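Local coordinates for putative tetR family transcription regulator (Shewanella loihica, PDB 3PPB), which probably binds DNA through a helix-turn-helix motif as a transcription regulator of the TetR family, at residues V64-V76 / L89-K103. Numbering follows the deposited sequence.
Sequences VKQEFADAIQASV and LWFAALTWAMANPLK. With EDO (1,2-ethanediol), chain G; EDO (1,2-ethanediol), chain D; EDO (1,2-ethanediol), chain H.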
loop_
_atom_site.group_PDB
_atom_site.type_symbol
_atom_site.label_atom_id
_atom_site.label_comp_id
_atom_site.label_asym_id
_atom_site.label_seq_id
_atom_site.Cartn_x
_atom_site.Cartn_y
_atom_site.Cartn_z
ATOM N N VAL A 64 10.679 13.872 1.049
ATOM C CA VAL A 64 9.254 13.951 0.690
ATOM C C VAL A 64 8.396 13.707 1.961
ATOM O O VAL A 64 7.440 14.446 2.189
ATOM C CB VAL A 64 8.842 13.022 -0.498
ATOM C CG1 VAL A 64 7.381 13.248 -0.871
ATOM C CG2 VAL A 64 9.732 13.270 -1.734
ATOM N N LYS A 65 8.770 12.724 2.801
ATOM C CA LYS A 65 8.061 12.462 4.064
ATOM C C LYS A 65 8.058 13.735 4.939
ATOM O O LYS A 65 6.999 14.093 5.472
ATOM C CB LYS A 65 8.686 11.276 4.842
ATOM C CG LYS A 65 8.407 9.898 4.251
ATOM C CD LYS A 65 7.040 9.367 4.655
ATOM C CE LYS A 65 6.699 8.105 3.924
ATOM N NZ LYS A 65 5.592 7.381 4.600
ATOM N N GLN A 66 9.219 14.443 5.031
ATOM C CA GLN A 66 9.315 15.674 5.817
ATOM C C GLN A 66 8.389 16.764 5.257
ATOM O O GLN A 66 7.684 17.397 6.039
ATOM C CB GLN A 66 10.754 16.182 5.933
ATOM C CG GLN A 66 10.899 17.266 7.021
ATOM C CD GLN A 66 10.577 16.759 8.406
ATOM O OE1 GLN A 66 11.259 15.891 8.940
ATOM N NE2 GLN A 66 9.499 17.262 9.005
ATOM N N GLU A 67 8.345 16.940 3.923
ATOM C CA GLU A 67 7.443 17.898 3.267
ATOM C C GLU A 67 5.972 17.613 3.614
ATOM O O GLU A 67 5.218 18.532 3.949
ATOM C CB GLU A 67 7.622 17.844 1.746
ATOM C CG GLU A 67 8.884 18.505 1.249
ATOM C CD GLU A 67 9.061 18.349 -0.246
ATOM O OE1 GLU A 67 8.035 18.342 -0.965
ATOM O OE2 GLU A 67 10.220 18.197 -0.696
ATOM N N PHE A 68 5.577 16.335 3.522
ATOM C CA PHE A 68 4.231 15.872 3.833
ATOM C C PHE A 68 3.871 16.192 5.295
ATOM O O PHE A 68 2.816 16.776 5.565
ATOM C CB PHE A 68 4.145 14.365 3.565
ATOM C CG PHE A 68 2.859 13.692 3.984
ATOM C CD1 PHE A 68 1.701 13.828 3.220
ATOM C CD2 PHE A 68 2.816 12.871 5.111
ATOM C CE1 PHE A 68 0.529 13.158 3.574
ATOM C CE2 PHE A 68 1.643 12.205 5.468
ATOM C CZ PHE A 68 0.506 12.357 4.704
ATOM N N ALA A 69 4.766 15.822 6.230
ATOM C CA ALA A 69 4.585 16.027 7.666
ATOM C C ALA A 69 4.440 17.510 7.978
ATOM O O ALA A 69 3.514 17.885 8.696
ATOM C CB ALA A 69 5.753 15.428 8.433
ATOM N N ASP A 70 5.309 18.351 7.368
ATOM C CA ASP A 70 5.310 19.807 7.522
ATOM C C ASP A 70 4.001 20.433 7.017
ATOM O O ASP A 70 3.441 21.274 7.713
ATOM C CB ASP A 70 6.506 20.425 6.779
ATOM C CG ASP A 70 7.880 20.215 7.407
ATOM O OD1 ASP A 70 7.957 19.588 8.489
ATOM O OD2 ASP A 70 8.880 20.702 6.825
ATOM N N ALA A 71 3.504 20.001 5.833
ATOM C CA ALA A 71 2.276 20.524 5.217
ATOM C C ALA A 71 1.033 20.212 6.032
ATOM O O ALA A 71 0.217 21.113 6.260
ATOM C CB ALA A 71 2.111 19.979 3.803
ATOM N N ILE A 72 0.884 18.959 6.482
ATOM C CA ILE A 72 -0.318 18.563 7.215
ATOM C C ILE A 72 -0.338 19.192 8.617
ATOM O O ILE A 72 -1.409 19.618 9.059
ATOM C CB ILE A 72 -0.556 17.024 7.217
ATOM C CG1 ILE A 72 0.467 16.240 8.058
ATOM C CG2 ILE A 72 -0.598 16.515 5.763
ATOM C CD1 ILE A 72 0.095 14.755 8.297
ATOM N N GLN A 73 0.833 19.337 9.272
ATOM C CA GLN A 73 0.891 19.956 10.605
ATOM C C GLN A 73 0.648 21.476 10.522
ATOM O O GLN A 73 -0.047 22.021 11.377
ATOM C CB GLN A 73 2.217 19.658 11.313
ATOM C CG GLN A 73 2.334 18.209 11.764
ATOM C CD GLN A 73 3.496 18.041 12.705
ATOM O OE1 GLN A 73 4.648 17.850 12.285
ATOM N NE2 GLN A 73 3.214 18.124 14.002
ATOM N N ALA A 74 1.177 22.144 9.475
ATOM C CA ALA A 74 0.998 23.587 9.266
ATOM C C ALA A 74 -0.470 23.952 8.952
ATOM O O ALA A 74 -0.865 25.097 9.142
ATOM C CB ALA A 74 1.905 24.068 8.148
ATOM N N SER A 75 -1.268 22.976 8.492
ATOM C CA SER A 75 -2.678 23.137 8.128
ATOM C C SER A 75 -3.614 23.030 9.335
ATOM O O SER A 75 -4.815 23.271 9.212
ATOM C CB SER A 75 -3.065 22.066 7.110
ATOM O OG SER A 75 -2.301 22.172 5.919
ATOM N N VAL A 76 -3.060 22.657 10.493
ATOM C CA VAL A 76 -3.828 22.394 11.691
ATOM C C VAL A 76 -3.484 23.344 12.819
ATOM O O VAL A 76 -2.349 23.369 13.303
ATOM C CB VAL A 76 -3.614 20.920 12.133
ATOM C CG1 VAL A 76 -4.273 20.621 13.485
ATOM C CG2 VAL A 76 -4.108 19.953 11.062
ATOM N N LEU A 89 -6.242 16.885 10.084
ATOM C CA LEU A 89 -5.003 16.246 9.629
ATOM C C LEU A 89 -5.272 15.305 8.464
ATOM O O LEU A 89 -4.506 15.284 7.506
ATOM C CB LEU A 89 -4.311 15.478 10.757
ATOM C CG LEU A 89 -3.498 16.328 11.754
ATOM C CD1 LEU A 89 -3.315 15.596 13.030
ATOM C CD2 LEU A 89 -2.137 16.749 11.174
ATOM N N TRP A 90 -6.368 14.527 8.556
ATOM C CA TRP A 90 -6.768 13.579 7.520
ATOM C C TRP A 90 -7.079 14.316 6.206
ATOM O O TRP A 90 -6.549 13.938 5.164
ATOM C CB TRP A 90 -7.981 12.793 8.009
ATOM C CG TRP A 90 -8.570 11.877 6.986
ATOM C CD1 TRP A 90 -9.702 12.078 6.259
ATOM C CD2 TRP A 90 -8.024 10.626 6.545
ATOM N NE1 TRP A 90 -9.941 10.993 5.452
ATOM C CE2 TRP A 90 -8.918 10.094 5.596
ATOM C CE3 TRP A 90 -6.862 9.897 6.865
ATOM C CZ2 TRP A 90 -8.700 8.860 4.976
ATOM C CZ3 TRP A 90 -6.653 8.674 6.255
ATOM C CH2 TRP A 90 -7.567 8.163 5.335
ATOM N N PHE A 91 -7.899 15.382 6.262
ATOM C CA PHE A 91 -8.244 16.093 5.039
ATOM C C PHE A 91 -7.057 16.927 4.520
ATOM O O PHE A 91 -6.926 17.049 3.303
ATOM C CB PHE A 91 -9.542 16.898 5.168
ATOM C CG PHE A 91 -10.751 15.978 5.242
ATOM C CD1 PHE A 91 -11.010 15.049 4.228
ATOM C CD2 PHE A 91 -11.623 16.029 6.324
ATOM C CE1 PHE A 91 -12.103 14.171 4.312
ATOM C CE2 PHE A 91 -12.745 15.182 6.382
ATOM C CZ PHE A 91 -12.973 14.254 5.376
ATOM N N ALA A 92 -6.142 17.388 5.396
ATOM C CA ALA A 92 -4.911 18.073 4.945
ATOM C C ALA A 92 -3.993 17.093 4.216
ATOM O O ALA A 92 -3.354 17.468 3.233
ATOM C CB ALA A 92 -4.161 18.686 6.121
ATOM N N ALA A 93 -3.926 15.837 4.705
ATOM C CA ALA A 93 -3.099 14.775 4.094
ATOM C C ALA A 93 -3.643 14.427 2.702
ATOM O O ALA A 93 -2.882 14.364 1.736
ATOM C CB ALA A 93 -3.071 13.534 4.999
ATOM N N LEU A 94 -4.968 14.247 2.598
ATOM C CA LEU A 94 -5.634 13.915 1.334
ATOM C C LEU A 94 -5.531 15.086 0.365
ATOM O O LEU A 94 -5.275 14.844 -0.810
ATOM C CB LEU A 94 -7.098 13.482 1.581
ATOM C CG LEU A 94 -7.373 11.951 1.686
ATOM C CD1 LEU A 94 -6.448 11.263 2.677
ATOM C CD2 LEU A 94 -8.803 11.676 2.145
ATOM N N THR A 95 -5.631 16.354 0.857
ATOM C CA THR A 95 -5.494 17.541 0.006
ATOM C C THR A 95 -4.078 17.585 -0.555
ATOM O O THR A 95 -3.900 17.840 -1.752
ATOM C CB THR A 95 -5.833 18.818 0.782
ATOM O OG1 THR A 95 -7.180 18.718 1.237
ATOM C CG2 THR A 95 -5.655 20.100 -0.047
ATOM N N TRP A 96 -3.077 17.289 0.298
ATOM C CA TRP A 96 -1.670 17.276 -0.114
ATOM C C TRP A 96 -1.468 16.246 -1.225
ATOM O O TRP A 96 -0.812 16.556 -2.217
ATOM C CB TRP A 96 -0.751 17.000 1.085
ATOM C CG TRP A 96 0.709 16.971 0.721
ATOM C CD1 TRP A 96 1.600 18.002 0.813
ATOM C CD2 TRP A 96 1.443 15.848 0.203
ATOM N NE1 TRP A 96 2.849 17.592 0.393
ATOM C CE2 TRP A 96 2.776 16.277 -0.007
ATOM C CE3 TRP A 96 1.104 14.520 -0.111
ATOM C CZ2 TRP A 96 3.772 15.412 -0.483
ATOM C CZ3 TRP A 96 2.084 13.680 -0.620
ATOM C CH2 TRP A 96 3.396 14.131 -0.811
ATOM N N ALA A 97 -2.056 15.036 -1.066
ATOM C CA ALA A 97 -1.983 13.940 -2.045
ATOM C C ALA A 97 -2.538 14.362 -3.425
ATOM O O ALA A 97 -1.957 14.009 -4.440
ATOM C CB ALA A 97 -2.748 12.732 -1.526
HETATM N N MSE A 98 -3.667 15.103 -3.450
HETATM C CA MSE A 98 -4.297 15.570 -4.690
HETATM C C MSE A 98 -3.504 16.735 -5.281
HETATM O O MSE A 98 -3.448 16.866 -6.497
HETATM C CB MSE A 98 -5.756 15.994 -4.453
HETATM C CG MSE A 98 -6.652 14.867 -3.895
HETATM SE SE MSE A 98 -6.655 13.193 -4.964
HETATM C CE MSE A 98 -7.751 13.825 -6.537
ATOM N N ALA A 99 -2.882 17.571 -4.430
ATOM C CA ALA A 99 -2.102 18.726 -4.884
ATOM C C ALA A 99 -0.696 18.348 -5.407
ATOM O O ALA A 99 -0.128 19.128 -6.161
ATOM C CB ALA A 99 -1.963 19.737 -3.750
ATOM N N ASN A 100 -0.122 17.190 -4.985
ATOM C CA ASN A 100 1.236 16.765 -5.385
ATOM C C ASN A 100 1.184 15.366 -6.004
ATOM O O ASN A 100 1.584 14.400 -5.352
ATOM C CB ASN A 100 2.172 16.800 -4.160
ATOM C CG ASN A 100 2.177 18.139 -3.455
ATOM O OD1 ASN A 100 2.947 19.031 -3.799
ATOM N ND2 ASN A 100 1.269 18.343 -2.510
ATOM N N PRO A 101 0.652 15.223 -7.242
ATOM C CA PRO A 101 0.450 13.868 -7.804
ATOM C C PRO A 101 1.730 13.047 -7.987
ATOM O O PRO A 101 1.685 11.835 -7.779
ATOM C CB PRO A 101 -0.256 14.124 -9.148
ATOM C CG PRO A 101 -0.025 15.564 -9.453
ATOM C CD PRO A 101 0.074 16.255 -8.129
ATOM N N LEU A 102 2.867 13.687 -8.307
ATOM C CA LEU A 102 4.117 12.951 -8.472
ATOM C C LEU A 102 4.644 12.395 -7.123
ATOM O O LEU A 102 4.932 11.188 -7.022
ATOM C CB LEU A 102 5.173 13.842 -9.149
ATOM C CG LEU A 102 6.495 13.187 -9.517
ATOM C CD1 LEU A 102 6.293 12.007 -10.464
ATOM C CD2 LEU A 102 7.396 14.194 -10.183
ATOM N N LYS A 103 4.736 13.266 -6.099
ATOM C CA LYS A 103 5.188 12.882 -4.763
ATOM C C LYS A 103 4.240 11.866 -4.124
ATOM O O LYS A 103 4.701 10.957 -3.427
ATOM C CB LYS A 103 5.328 14.117 -3.871
ATOM C CG LYS A 103 6.545 14.930 -4.223
ATOM C CD LYS A 103 6.506 16.323 -3.617
ATOM C CE LYS A 103 7.691 17.097 -4.150
ATOM N NZ LYS A 103 7.654 18.509 -3.703
HETATM C C1 EDO G . 4.763 20.306 -0.656
HETATM O O1 EDO G . 5.493 19.074 -0.746
HETATM C C2 EDO G . 4.553 20.649 0.818
HETATM O O2 EDO G . 3.718 21.811 0.933
HETATM C C1 EDO D . 2.177 8.574 4.829
HETATM O O1 EDO D . 3.425 8.870 5.451
HETATM C C2 EDO D . 2.360 8.680 3.324
HETATM O O2 EDO D . 3.429 7.839 2.902
HETATM C C1 EDO H . 12.334 16.741 -4.911
HETATM O O1 EDO H . 11.181 17.553 -5.161
HETATM C C2 EDO H . 12.795 16.947 -3.472
HETATM O O2 EDO H . 11.740 16.574 -2.580
#
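In the all-helical body that follows the DNA-binding domain in TetR-family proteins, helix 53-74 packs through F68 and I72 onto W96, A92 and A93 of helix 82-99. The axes of the two helical segments approach to 8.6 Å and run at 131°, nearer antiparallel than parallel. W96 is a knob among V64, E67, F68 and A71. A chi1 of 180° swings the indole out from its own helix toward 53-74. There the edge of F68 meets the face of the six-membered ring in a T-shaped stack, planes at 77°. F68 CD1 lies 3.5 Å from W96 CE3. On the opposite indole face, toward its rim, sits N100 ND2, which donates back to W96 O; that bond fixes the turn of the amide. The small A71 lets the indole in close, its CB 3.6 Å from W96 CD1. A leucine in place of W96 would probably leave the F68 edge without an aromatic face and open a gap beside V64 and A71. Alanine suits the narrow space at I72, whose CA is 5.1 Å from A92 CA. I72 CG2 rests 3.5 Å from A93 CA. Further along, S75 CB touches A92 CB. L89 CD2 reaches both I72 and the less well ordered V76, while F131 from helix 130-141 touches I72 and L89. Past the break at N100, the extended K103 lays its CB and CG on V64 CG1 and carries NZ to the syn lone pair of E67 OE1, a 2.8 Å salt bridge; the same oxygen accepts a hydrogen bond from an ethanediol.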